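Local atomic coordinates of diaminopimelate decarboxylase (Phaeodactylum tricornutum, PDB entry 7JPJ), a protein that probably decarboxylates diaminopimelate to lysine with the help of pyridoxal 5'-phosphate and works as an obligate dimer. Residues S9-T13 with A31-K36. Numbering follows the deposited sequence.
Sequences SIFLT and AYSIDK
Start with 9-13, an irregular tight turn just before helix 14-24. Ser9 N donates to Leu12 O (2.8 Å), and with chi1 p the Ser9 OG accepts from Leu12 N (2.9 Å), an ST motif. The turn pushes out Phe11, whose p rotamer carries the ring to segment 31-36; Phe11 and Ser33 CA atoms lie 7.2 Å apart. Ser33 CB sits over one ring face, 3.7 Å from the centroid, a CH-pi contact, while Phe11 CZ meets Ala31 O edge-on at 3.3 Å. Leu12 (m, t) brings CD1 to 4.2 Å from Ala31 CB. Lys36 bends at chi1 and chi2 (m, m), then runs straight (t, t), its CE 3.7 Å from Ile10 CG2. Alternation along strand 29-33 turns Ala31 and Ser33 toward Phe11 and Tyr32 away, its OH bonded to Glu412. Ser33 N-caps helix 34-45, OG accepting from Lys36 N (3.0 Å). No hydrogen bond crosses; the turn packs by van der Waals and CH-pi contact on a strand lying between 289-300 and 412-415 in the beta domain that accompanies the TIM-type barrel in fold type III PLP-dependent decarboxylases.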
ATOM      1  N   SER A   9      -6.912  25.305  -7.070  1.00 21.05           N
ATOM      2  CA  SER A   9      -5.983  24.182  -7.291  1.00 20.66           C
ATOM      3  C   SER A   9      -6.026  23.881  -8.788  1.00 20.59           C
ATOM      4  O   SER A   9      -6.500  24.730  -9.530  1.00 21.05           O
ATOM      5  CB  SER A   9      -6.417  23.040  -6.447  1.00 20.05           C
ATOM      6  OG  SER A   9      -7.598  22.467  -6.942  1.00 19.90           O
ATOM      7  N   ILE A  10      -5.556  22.722  -9.219  1.00 20.31           N
ATOM      8  CA  ILE A  10      -5.675  22.360 -10.659  1.00 20.34           C
ATOM      9  C   ILE A  10      -7.137  22.485 -11.118  1.00 20.36           C
ATOM     10  O   ILE A  10      -7.340  22.981 -12.235  1.00 20.59           O
ATOM     11  CB  ILE A  10      -5.026  20.992 -10.956  1.00 20.04           C
ATOM     12  CG1 ILE A  10      -3.511  21.110 -11.126  1.00 19.95           C
ATOM     13  CG2 ILE A  10      -5.667  20.274 -12.128  1.00 19.91           C
ATOM     14  CD1 ILE A  10      -3.094  22.216 -12.053  1.00 20.37           C
ATOM     15  N   PHE A  11      -8.118  22.089 -10.302  1.00 19.30           N
ATOM     16  CA  PHE A  11      -9.487  22.257 -10.776  1.00 19.27           C
ATOM     17  C   PHE A  11     -10.478  22.585  -9.659  1.00 19.30           C
ATOM     18  O   PHE A  11     -11.691  22.477  -9.880  1.00 19.23           O
ATOM     19  CB  PHE A  11      -9.967  21.008 -11.545  1.00 18.72           C
ATOM     20  CG  PHE A  11      -9.968  19.733 -10.734  1.00 18.14           C
ATOM     21  CD1 PHE A  11     -11.042  19.407  -9.916  1.00 17.95           C
ATOM     22  CD2 PHE A  11      -8.908  18.840 -10.820  1.00 17.86           C
ATOM     23  CE1 PHE A  11     -11.048  18.229  -9.178  1.00 17.52           C
ATOM     24  CE2 PHE A  11      -8.909  17.658 -10.086  1.00 17.41           C
ATOM     25  CZ  PHE A  11      -9.981  17.354  -9.266  1.00 17.25           C
ATOM     26  N   LEU A  12     -10.010  23.005  -8.483  1.00 19.66           N
ATOM     27  CA  LEU A  12     -10.887  23.250  -7.339  1.00 19.70           C
ATOM     28  C   LEU A  12     -10.655  24.651  -6.788  1.00 20.36           C
ATOM     29  O   LEU A  12      -9.592  24.931  -6.225  1.00 20.55           O
ATOM     30  CB  LEU A  12     -10.664  22.210  -6.240  1.00 19.25           C
ATOM     31  CG  LEU A  12     -11.208  20.801  -6.475  1.00 18.67           C
ATOM     32  CD1 LEU A  12     -10.965  19.935  -5.253  1.00 18.39           C
ATOM     33  CD2 LEU A  12     -12.689  20.848  -6.823  1.00 18.71           C
ATOM     34  N   THR A  13     -11.650  25.521  -6.939  1.00 21.26           N
ATOM     35  CA  THR A  13     -11.668  26.778  -6.210  1.00 21.89           C
ATOM     36  C   THR A  13     -12.089  26.517  -4.766  1.00 21.71           C
ATOM     37  O   THR A  13     -12.602  25.439  -4.448  1.00 21.19           O
ATOM     38  CB  THR A  13     -12.627  27.767  -6.872  1.00 22.46           C
ATOM     39  OG1 THR A  13     -13.976  27.308  -6.720  1.00 22.25           O
ATOM     40  CG2 THR A  13     -12.306  27.923  -8.350  1.00 22.64           C
ATOM     41  N   ALA A  31     -11.756  13.710  -5.374  1.00 17.27           N
ATOM     42  CA  ALA A  31     -12.522  14.541  -6.290  1.00 17.40           C
ATOM     43  C   ALA A  31     -12.030  14.304  -7.709  1.00 17.22           C
ATOM     44  O   ALA A  31     -10.828  14.402  -7.975  1.00 17.19           O
ATOM     45  CB  ALA A  31     -12.402  16.021  -5.925  1.00 17.76           C
ATOM     46  N   TYR A  32     -12.955  13.981  -8.610  1.00 20.50           N
ATOM     47  CA  TYR A  32     -12.661  13.809 -10.026  1.00 20.01           C
ATOM     48  C   TYR A  32     -13.436  14.845 -10.827  1.00 20.96           C
ATOM     49  O   TYR A  32     -14.598  15.134 -10.525  1.00 21.61           O
ATOM     50  CB  TYR A  32     -13.014  12.398 -10.509  1.00 19.21           C
ATOM     51  CG  TYR A  32     -12.332  11.289  -9.735  1.00 18.10           C
ATOM     52  CD1 TYR A  32     -12.926  10.741  -8.604  1.00 18.20           C
ATOM     53  CD2 TYR A  32     -11.095  10.789 -10.134  1.00 17.56           C
ATOM     54  CE1 TYR A  32     -12.310   9.726  -7.891  1.00 17.61           C
ATOM     55  CE2 TYR A  32     -10.469   9.775  -9.427  1.00 16.95           C
ATOM     56  CZ  TYR A  32     -11.082   9.245  -8.306  1.00 17.05           C
ATOM     57  OH  TYR A  32     -10.473   8.235  -7.589  1.00 16.49           O
ATOM     58  N   SER A  33     -12.789  15.398 -11.852  1.00 19.53           N
ATOM     59  CA  SER A  33     -13.343  16.481 -12.655  1.00 19.92           C
ATOM     60  C   SER A  33     -13.643  15.981 -14.062  1.00 19.84           C
ATOM     61  O   SER A  33     -12.746  15.485 -14.752  1.00 19.65           O
ATOM     62  CB  SER A  33     -12.380  17.666 -12.703  1.00 20.26           C
ATOM     63  OG  SER A  33     -12.457  18.338 -13.946  1.00 20.58           O
ATOM     64  N   ILE A  34     -14.902  16.126 -14.484  1.00 23.35           N
ATOM     65  CA  ILE A  34     -15.296  15.735 -15.836  1.00 23.14           C
ATOM     66  C   ILE A  34     -14.509  16.531 -16.873  1.00 23.14           C
ATOM     67  O   ILE A  34     -14.120  16.001 -17.921  1.00 23.02           O
ATOM     68  CB  ILE A  34     -16.818  15.908 -16.010  1.00 23.07           C
ATOM     69  CG1 ILE A  34     -17.559  14.664 -15.514  1.00 23.15           C
ATOM     70  CG2 ILE A  34     -17.181  16.195 -17.459  1.00 22.82           C
ATOM     71  CD1 ILE A  34     -17.355  13.443 -16.381  1.00 22.66           C
ATOM     72  N   ASP A  35     -14.248  17.810 -16.586  1.00 24.36           N
ATOM     73  CA  ASP A  35     -13.475  18.647 -17.500  1.00 24.21           C
ATOM     74  C   ASP A  35     -12.095  18.057 -17.760  1.00 24.33           C
ATOM     75  O   ASP A  35     -11.648  17.977 -18.909  1.00 24.39           O
ATOM     76  CB  ASP A  35     -13.348  20.059 -16.929  1.00 24.04           C
ATOM     77  CG  ASP A  35     -14.326  21.030 -17.551  1.00 23.94           C
ATOM     78  OD1 ASP A  35     -14.412  21.073 -18.797  1.00 23.97           O
ATOM     79  OD2 ASP A  35     -15.009  21.755 -16.794  1.00 23.99           O
ATOM     80  N   LYS A  36     -11.401  17.638 -16.697  1.00 22.14           N
ATOM     81  CA  LYS A  36     -10.058  17.088 -16.853  1.00 21.89           C
ATOM     82  C   LYS A  36     -10.078  15.707 -17.501  1.00 21.69           C
ATOM     83  O   LYS A  36      -9.097  15.312 -18.142  1.00 21.52           O
ATOM     84  CB  LYS A  36      -9.356  17.033 -15.497  1.00 21.38           C
ATOM     85  CG  LYS A  36      -8.677  18.335 -15.098  1.00 21.43           C
ATOM     86  CD  LYS A  36      -7.387  18.529 -15.875  1.00 21.44           C
ATOM     87  CE  LYS A  36      -6.779  19.893 -15.622  1.00 21.60           C
ATOM     88  NZ  LYS A  36      -5.454  20.033 -16.288  1.00 21.54           N
TER